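PDB 3DRF: oligopeptide-binding protein oppA from Lactococcus lactis, which captures oligopeptides in a voluminous, Venus fly-trap-like cavity and serves the OppABCDF ABC transporter in peptide uptake, which growth in milk requires. Local coordinates for residues K46-L50 against T214-V220; Q69-F73 against F190-V194. All coordinates share one frame; numbering follows the deposited sequence.

Contact 1: K46-L50 against T214-V220; sequences KAQWL and TTTKPLV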
ATOM      1  N   LYS A  46      -2.337  -5.388  13.667  1.00  9.81           N
ATOM      2  CA  LYS A  46      -2.252  -6.764  13.139  1.00 10.16           C
ATOM      3  C   LYS A  46      -0.771  -7.063  12.965  1.00  8.96           C
ATOM      4  O   LYS A  46      -0.182  -6.810  11.954  1.00  8.84           O
ATOM      5  CB  LYS A  46      -2.987  -6.889  11.806  1.00 11.73           C
ATOM      6  CG  LYS A  46      -4.452  -6.788  11.947  1.00 14.92           C
ATOM      7  CD  LYS A  46      -5.095  -6.911  10.594  1.00 18.87           C
ATOM      8  CE  LYS A  46      -4.667  -8.201   9.785  1.00 20.92           C
ATOM      9  NZ  LYS A  46      -5.074  -9.379  10.451  1.00 23.62           N
ATOM     10  N   ALA A  47      -0.168  -7.593  14.015  1.00  8.63           N
ATOM     11  CA  ALA A  47       1.264  -7.960  13.963  1.00  8.42           C
ATOM     12  C   ALA A  47       1.483  -9.087  12.944  1.00  8.18           C
ATOM     13  O   ALA A  47       0.918 -10.086  13.041  1.00  9.13           O
ATOM     14  CB  ALA A  47       1.794  -8.421  15.316  1.00  9.49           C
ATOM     15  N   GLN A  48       2.299  -8.785  11.957  1.00  7.27           N
ATOM     16  CA  GLN A  48       2.729  -9.788  10.927  1.00  7.09           C
ATOM     17  C   GLN A  48       4.092  -9.352  10.427  1.00  6.76           C
ATOM     18  O   GLN A  48       4.225  -8.376   9.741  1.00  8.17           O
ATOM     19  CB  GLN A  48       1.717  -9.866   9.767  1.00  6.67           C
ATOM     20  CG  GLN A  48       2.145 -10.902   8.669  1.00  6.55           C
ATOM     21  CD  GLN A  48       2.698 -12.200   9.296  1.00  5.79           C
ATOM     22  OE1 GLN A  48       3.833 -12.487   9.203  1.00  6.32           O
ATOM     23  NE2 GLN A  48       1.815 -12.974   9.898  1.00  7.09           N
ATOM     24  N   TRP A  49       5.113 -10.098  10.829  1.00  6.02           N
ATOM     25  CA  TRP A  49       6.494  -9.670  10.575  1.00  5.87           C
ATOM     26  C   TRP A  49       7.024 -10.070   9.206  1.00  5.60           C
ATOM     27  O   TRP A  49       8.048  -9.620   8.787  1.00  5.94           O
ATOM     28  CB  TRP A  49       7.413 -10.210  11.725  1.00  5.98           C
ATOM     29  CG  TRP A  49       7.065  -9.518  13.081  1.00  6.06           C
ATOM     30  CD1 TRP A  49       6.151  -9.925  13.978  1.00  6.80           C
ATOM     31  CD2 TRP A  49       7.610  -8.286  13.569  1.00  5.95           C
ATOM     32  NE1 TRP A  49       6.112  -9.031  15.025  1.00  6.61           N
ATOM     33  CE2 TRP A  49       7.006  -8.025  14.801  1.00  6.59           C
ATOM     34  CE3 TRP A  49       8.590  -7.380  13.085  1.00  6.66           C
ATOM     35  CZ2 TRP A  49       7.334  -6.897  15.590  1.00  6.81           C
ATOM     36  CZ3 TRP A  49       8.881  -6.246  13.851  1.00  6.87           C
ATOM     37  CH2 TRP A  49       8.243  -6.020  15.098  1.00  7.52           C
ATOM     38  N   LEU A  50       6.256 -10.909   8.520  1.00  5.74           N
ATOM     39  CA  LEU A  50       6.602 -11.316   7.127  1.00  5.64           C
ATOM     40  C   LEU A  50       5.881 -10.416   6.136  1.00  5.65           C
ATOM     41  O   LEU A  50       4.705 -10.335   6.111  1.00  5.84           O
ATOM     42  CB  LEU A  50       6.191 -12.786   6.854  1.00  5.98           C
ATOM     43  CG  LEU A  50       6.815 -13.878   7.754  1.00  6.85           C
ATOM     44  CD1 LEU A  50       6.388 -15.251   7.242  1.00  7.77           C
ATOM     45  CD2 LEU A  50       8.390 -13.775   7.798  1.00  9.42           C
ATOM     46  N   THR A 214       5.445 -15.561  13.677  1.00  6.38           N
ATOM     47  CA  THR A 214       5.364 -14.416  12.731  1.00  6.28           C
ATOM     48  C   THR A 214       4.580 -13.247  13.307  1.00  6.63           C
ATOM     49  O   THR A 214       4.322 -12.329  12.622  1.00  6.92           O
ATOM     50  CB  THR A 214       4.699 -14.816  11.369  1.00  6.52           C
ATOM     51  OG1 THR A 214       3.291 -15.055  11.568  1.00  6.85           O
ATOM     52  CG2 THR A 214       5.453 -16.032  10.679  1.00  6.64           C
ATOM     53  N   THR A 215       4.220 -13.320  14.580  1.00  7.13           N
ATOM     54  CA  THR A 215       3.283 -12.326  15.213  1.00  7.72           C
ATOM     55  C   THR A 215       3.873 -11.789  16.528  1.00  7.83           C
ATOM     56  O   THR A 215       4.309 -10.686  16.576  1.00  8.84           O
ATOM     57  CB  THR A 215       1.867 -12.943  15.397  1.00  7.67           C
ATOM     58  OG1 THR A 215       1.968 -14.141  16.188  1.00  7.74           O
ATOM     59  CG2 THR A 215       1.259 -13.360  14.027  1.00  8.52           C
ATOM     60  N   THR A 216       3.900 -12.613  17.563  1.00  8.20           N
ATOM     61  CA  THR A 216       4.368 -12.201  18.910  1.00  9.40           C
ATOM     62  C   THR A 216       5.807 -12.541  19.183  1.00  9.31           C
ATOM     63  O   THR A 216       6.405 -11.908  19.997  1.00 10.16           O
ATOM     64  CB  THR A 216       3.496 -12.850  19.983  1.00  9.91           C
ATOM     65  OG1 THR A 216       3.405 -14.237  19.692  1.00 10.92           O
ATOM     66  CG2 THR A 216       2.062 -12.213  19.982  1.00 11.32           C
ATOM     67  N   LYS A 217       6.366 -13.471  18.442  1.00  9.11           N
ATOM     68  CA  LYS A 217       7.688 -14.048  18.748  1.00  9.58           C
ATOM     69  C   LYS A 217       8.500 -14.290  17.456  1.00  8.03           C
ATOM     70  O   LYS A 217       8.891 -15.360  17.196  1.00  8.16           O
ATOM     71  CB  LYS A 217       7.540 -15.418  19.506  1.00 11.27           C
ATOM     72  CG  LYS A 217       6.954 -15.300  20.966  1.00 15.39           C
ATOM     73  CD  LYS A 217       7.044 -16.650  21.735  1.00 20.95           C
ATOM     74  CE  LYS A 217       6.141 -17.882  21.263  1.00 24.35           C
ATOM     75  NZ  LYS A 217       6.093 -19.217  22.044  1.00 27.16           N
ATOM     76  N   PRO A 218       8.682 -13.213  16.665  1.00  7.51           N
ATOM     77  CA  PRO A 218       9.423 -13.349  15.405  1.00  7.31           C
ATOM     78  C   PRO A 218      10.936 -13.293  15.571  1.00  7.46           C
ATOM     79  O   PRO A 218      11.366 -12.937  16.613  1.00  8.07           O
ATOM     80  CB  PRO A 218       8.936 -12.110  14.623  1.00  7.03           C
ATOM     81  CG  PRO A 218       8.869 -11.021  15.739  1.00  7.42           C
ATOM     82  CD  PRO A 218       8.320 -11.797  16.946  1.00  7.89           C
ATOM     83  N   LEU A 219      11.701 -13.665  14.564  1.00  6.81           N
ATOM     84  CA  LEU A 219      13.066 -13.178  14.375  1.00  6.49           C
ATOM     85  C   LEU A 219      13.080 -11.998  13.394  1.00  6.32           C
ATOM     86  O   LEU A 219      12.319 -11.955  12.444  1.00  6.88           O
ATOM     87  CB  LEU A 219      14.011 -14.282  13.835  1.00  6.87           C
ATOM     88  CG  LEU A 219      14.072 -15.575  14.671  1.00  7.82           C
ATOM     89  CD1 LEU A 219      15.150 -16.538  14.099  1.00  8.91           C
ATOM     90  CD2 LEU A 219      14.393 -15.228  16.157  1.00  9.17           C
ATOM     91  N   VAL A 220      13.996 -11.069  13.650  1.00  6.25           N
ATOM     92  CA  VAL A 220      14.165  -9.883  12.793  1.00  6.46           C
ATOM     93  C   VAL A 220      15.640  -9.613  12.575  1.00  6.50           C
ATOM     94  O   VAL A 220      16.511 -10.226  13.132  1.00  6.81           O
ATOM     95  CB  VAL A 220      13.469  -8.634  13.369  1.00  6.76           C
ATOM     96  CG1 VAL A 220      11.982  -8.937  13.657  1.00  7.71           C
ATOM     97  CG2 VAL A 220      14.190  -8.163  14.682  1.00  7.49           C
TER

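Contact 2: Q69-F73 against F190-V194; sequences QDGLF and FLETV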
ATOM      1  N   GLN A  69      10.048  -5.068   8.362  1.00  6.93           N
ATOM      2  CA  GLN A  69       9.785  -6.449   7.823  1.00  6.30           C
ATOM      3  C   GLN A  69      10.979  -6.938   6.975  1.00  6.56           C
ATOM      4  O   GLN A  69      10.846  -7.561   5.983  1.00  6.02           O
ATOM      5  CB  GLN A  69       8.419  -6.496   7.099  1.00  6.77           C
ATOM      6  CG  GLN A  69       7.285  -6.130   8.039  1.00  7.37           C
ATOM      7  CD  GLN A  69       5.978  -5.798   7.315  1.00  7.52           C
ATOM      8  OE1 GLN A  69       4.937  -6.258   7.686  1.00 10.89           O
ATOM      9  NE2 GLN A  69       6.084  -5.039   6.265  1.00  7.67           N
ATOM     10  N   ASP A  70      12.150  -6.634   7.511  1.00  6.13           N
ATOM     11  CA  ASP A  70      13.441  -7.176   7.075  1.00  6.62           C
ATOM     12  C   ASP A  70      13.820  -6.830   5.619  1.00  6.59           C
ATOM     13  O   ASP A  70      14.256  -7.610   4.841  1.00  6.54           O
ATOM     14  CB  ASP A  70      13.534  -8.680   7.427  1.00  7.09           C
ATOM     15  CG  ASP A  70      13.405  -8.896   8.930  1.00  6.98           C
ATOM     16  OD1 ASP A  70      14.020  -8.094   9.646  1.00  7.44           O
ATOM     17  OD2 ASP A  70      12.717  -9.790   9.316  1.00  7.26           O
ATOM     18  N   GLY A  71      13.642  -5.552   5.365  1.00  7.21           N
ATOM     19  CA  GLY A  71      14.129  -4.937   4.142  1.00  6.86           C
ATOM     20  C   GLY A  71      15.643  -5.000   4.034  1.00  6.79           C
ATOM     21  O   GLY A  71      16.349  -4.891   5.037  1.00  8.02           O
ATOM     22  N   LEU A  72      16.139  -5.197   2.816  1.00  6.95           N
ATOM     23  CA  LEU A  72      17.571  -5.459   2.576  1.00  6.59           C
ATOM     24  C   LEU A  72      18.417  -4.286   2.064  1.00  6.88           C
ATOM     25  O   LEU A  72      19.565  -4.255   2.315  1.00  8.00           O
ATOM     26  CB  LEU A  72      17.715  -6.606   1.544  1.00  6.58           C
ATOM     27  CG  LEU A  72      17.330  -7.990   2.045  1.00  6.82           C
ATOM     28  CD1 LEU A  72      17.418  -8.943   0.890  1.00  8.95           C
ATOM     29  CD2 LEU A  72      18.278  -8.443   3.246  1.00  7.72           C
ATOM     30  N   PHE A  73      17.799  -3.407   1.283  1.00  7.22           N
ATOM     31  CA  PHE A  73      18.596  -2.451   0.468  1.00  7.77           C
ATOM     32  C   PHE A  73      18.490  -1.007   0.940  1.00  8.20           C
ATOM     33  O   PHE A  73      17.458  -0.542   1.316  1.00  9.85           O
ATOM     34  CB  PHE A  73      18.149  -2.536  -0.995  1.00  8.12           C
ATOM     35  CG  PHE A  73      18.174  -3.941  -1.563  1.00  7.30           C
ATOM     36  CD1 PHE A  73      19.366  -4.634  -1.641  1.00  8.08           C
ATOM     37  CD2 PHE A  73      17.009  -4.536  -2.016  1.00  6.81           C
ATOM     38  CE1 PHE A  73      19.416  -5.957  -2.139  1.00  8.19           C
ATOM     39  CE2 PHE A  73      17.035  -5.870  -2.521  1.00  7.11           C
ATOM     40  CZ  PHE A  73      18.250  -6.587  -2.571  1.00  7.48           C
ATOM     41  N   PHE A 190      11.583  -7.721  -8.437  1.00  5.68           N
ATOM     42  CA  PHE A 190      12.309  -8.588  -7.482  1.00  5.88           C
ATOM     43  C   PHE A 190      12.013  -8.032  -6.104  1.00  5.92           C
ATOM     44  O   PHE A 190      11.783  -6.882  -5.920  1.00  6.41           O
ATOM     45  CB  PHE A 190      13.805  -8.748  -7.784  1.00  6.35           C
ATOM     46  CG  PHE A 190      14.609  -7.462  -7.726  1.00  5.81           C
ATOM     47  CD1 PHE A 190      15.201  -7.031  -6.528  1.00  7.10           C
ATOM     48  CD2 PHE A 190      14.801  -6.688  -8.895  1.00  6.84           C
ATOM     49  CE1 PHE A 190      15.964  -5.843  -6.504  1.00  8.06           C
ATOM     50  CE2 PHE A 190      15.543  -5.526  -8.846  1.00  7.10           C
ATOM     51  CZ  PHE A 190      16.138  -5.104  -7.700  1.00  7.41           C
ATOM     52  N   LEU A 191      11.978  -8.932  -5.151  1.00  5.54           N
ATOM     53  CA  LEU A 191      11.588  -8.606  -3.767  1.00  5.19           C
ATOM     54  C   LEU A 191      12.815  -8.170  -2.960  1.00  5.13           C
ATOM     55  O   LEU A 191      13.933  -8.377  -3.351  1.00  5.98           O
ATOM     56  CB  LEU A 191      10.855  -9.824  -3.101  1.00  5.23           C
ATOM     57  CG  LEU A 191       9.583 -10.307  -3.875  1.00  5.37           C
ATOM     58  CD1 LEU A 191       8.975 -11.588  -3.252  1.00  7.37           C
ATOM     59  CD2 LEU A 191       8.512  -9.134  -3.963  1.00  7.45           C
ATOM     60  N   GLU A 192      12.539  -7.614  -1.787  1.00  5.13           N
ATOM     61  CA  GLU A 192      13.585  -6.888  -1.048  1.00  5.66           C
ATOM     62  C   GLU A 192      13.651  -7.237   0.408  1.00  5.78           C
ATOM     63  O   GLU A 192      14.243  -6.523   1.156  1.00  6.72           O
ATOM     64  CB  GLU A 192      13.376  -5.346  -1.209  1.00  5.84           C
ATOM     65  CG  GLU A 192      13.258  -4.870  -2.686  1.00  6.32           C
ATOM     66  CD  GLU A 192      13.119  -3.368  -2.826  1.00  6.93           C
ATOM     67  OE1 GLU A 192      13.672  -2.612  -2.037  1.00  7.58           O
ATOM     68  OE2 GLU A 192      12.470  -2.988  -3.757  1.00  7.44           O
ATOM     69  N   THR A 193      13.023  -8.342   0.802  1.00  5.38           N
ATOM     70  CA  THR A 193      13.026  -8.792   2.207  1.00  5.61           C
ATOM     71  C   THR A 193      13.462 -10.254   2.299  1.00  5.73           C
ATOM     72  O   THR A 193      13.432 -10.950   1.345  1.00  5.71           O
ATOM     73  CB  THR A 193      11.603  -8.632   2.841  1.00  5.73           C
ATOM     74  OG1 THR A 193      10.664  -9.449   2.120  1.00  6.21           O
ATOM     75  CG2 THR A 193      11.120  -7.160   2.772  1.00  6.38           C
ATOM     76  N   VAL A 194      13.858 -10.632   3.509  1.00  5.79           N
ATOM     77  CA  VAL A 194      14.164 -12.027   3.891  1.00  6.04           C
ATOM     78  C   VAL A 194      13.165 -12.541   4.944  1.00  5.73           C
ATOM     79  O   VAL A 194      12.576 -11.819   5.646  1.00  5.93           O
ATOM     80  CB  VAL A 194      15.629 -12.142   4.467  1.00  6.38           C
ATOM     81  CG1 VAL A 194      16.654 -12.095   3.333  1.00  6.31           C
ATOM     82  CG2 VAL A 194      15.939 -11.056   5.523  1.00  6.15           C
TER
HETATM   83  O   HOH W   1      11.056 -11.441   7.947  1.00  6.62           O
HETATM   84  O   HOH W   2      14.899  -2.721   0.549  1.00  8.82           O

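Contact 1: K46-L50 against T214-V220
Trp49 makes the largest single contribution to the contact between 46-50 and 214-220, its indole lying against the turn of the second loop. Pro218 covers one face: its CG stands 3.4 Å from the centroid of the five-membered ring, almost on the ring normal, a CH-pi contact. Chi1 of -67° and chi2 of 89° together lay the indole so that NE1 faces the Thr215 carbonyl, and Trp49 NE1 gives a bent bond (132°) of 2.9 Å to Thr215 O, which lies near the ring plane. At the six-membered ring the touch is slighter, Trp49 CE3 meeting Val220 CG1 at 3.8 Å. On the backbone, Trp49 N donates to Thr214 O (3.0 Å). NE2 of Gln48 reaches Thr214 OG1 in the amide plane at 3.0 Å, while OE1, on a lone pair, takes Leu50 N of its own segment, which holds the amide in place. Thr214 OG1 is also bonded to Leu208 O. Packing thins toward the partly exposed Ala47 and Thr215, where Thr215 CG2 rests on Ala47 O at 3.4 Å. Every cross-bond is between neutral groups, so the join rests on directional amide and indole N-H donors and one covered aromatic face, with no ion pair.

Contact 2: Q69-F73 against F190-V194
Chi1 of -71° at Leu72 and -53° at Phe73 sets CG of each anti to its own carbonyl carbon, which brings the leucine branches to Val194 and the phenyl ring to Glu192. Leu72 CD2 meets Val194 CG1 at 4.0 Å, the two side chains crossing at about a right angle. CG of Glu192 lies at the edge of the Phe73 ring, in its plane, and Glu192 CB is 3.8 Å from Phe73 CD2; farther out, Phe73 CE2 comes to the edge of the Phe190 ring. Leu72 CB lies over the centre of one Phe73 face. Between the backbones, Leu72 N donates to Glu192 O (2.8 Å), nearly in line with the C=O, and Val194 N makes a weak bond to Asp70 O (3.3 Å). An alanine in place of Leu72 would probably open a gap beside Val194 CG1, where the lost branches now meet it. Two waters extend the join: one lies within hydrogen-bonding distance of Asp70 OD2 and Val194 O, the other accepts from Phe73 N and donates to Glu192 OE1. Outside partners also hold the carboxylates, Thr221 for Asp70 and Ser185 and Gly186 for Glu192. The arrangement is a single beta bridge, Gly71 with Thr193, linking two irregular segments and packed against helix 116-127 and strand 87-92.

From the N terminus, the chain leaves strand 34-40, enters 46-50, and passes helix 57-62 before reaching 69-73. The four-stranded antiparallel sheet and helix 116-127 follow before 190-194 returns to 69-73, closing the inner loop of contact 2. Past helix 197-200 the chain comes back to 46-50 through segment 214-220, so contact 1 closes a wider loop that encloses that of contact 2. Contact 1 thus joins the lead-in to helix 57-62 with the approach to strand 224-230 of the mixed five-stranded sheet, while contact 2 joins the lead-in to strand 74-75 with the connection between strand 170-174 and helix 197-200. Their centres are 15 Å apart, and they touch where Trp49 O meets Gln69 CB and Val220 CA meets Asp70 OD1.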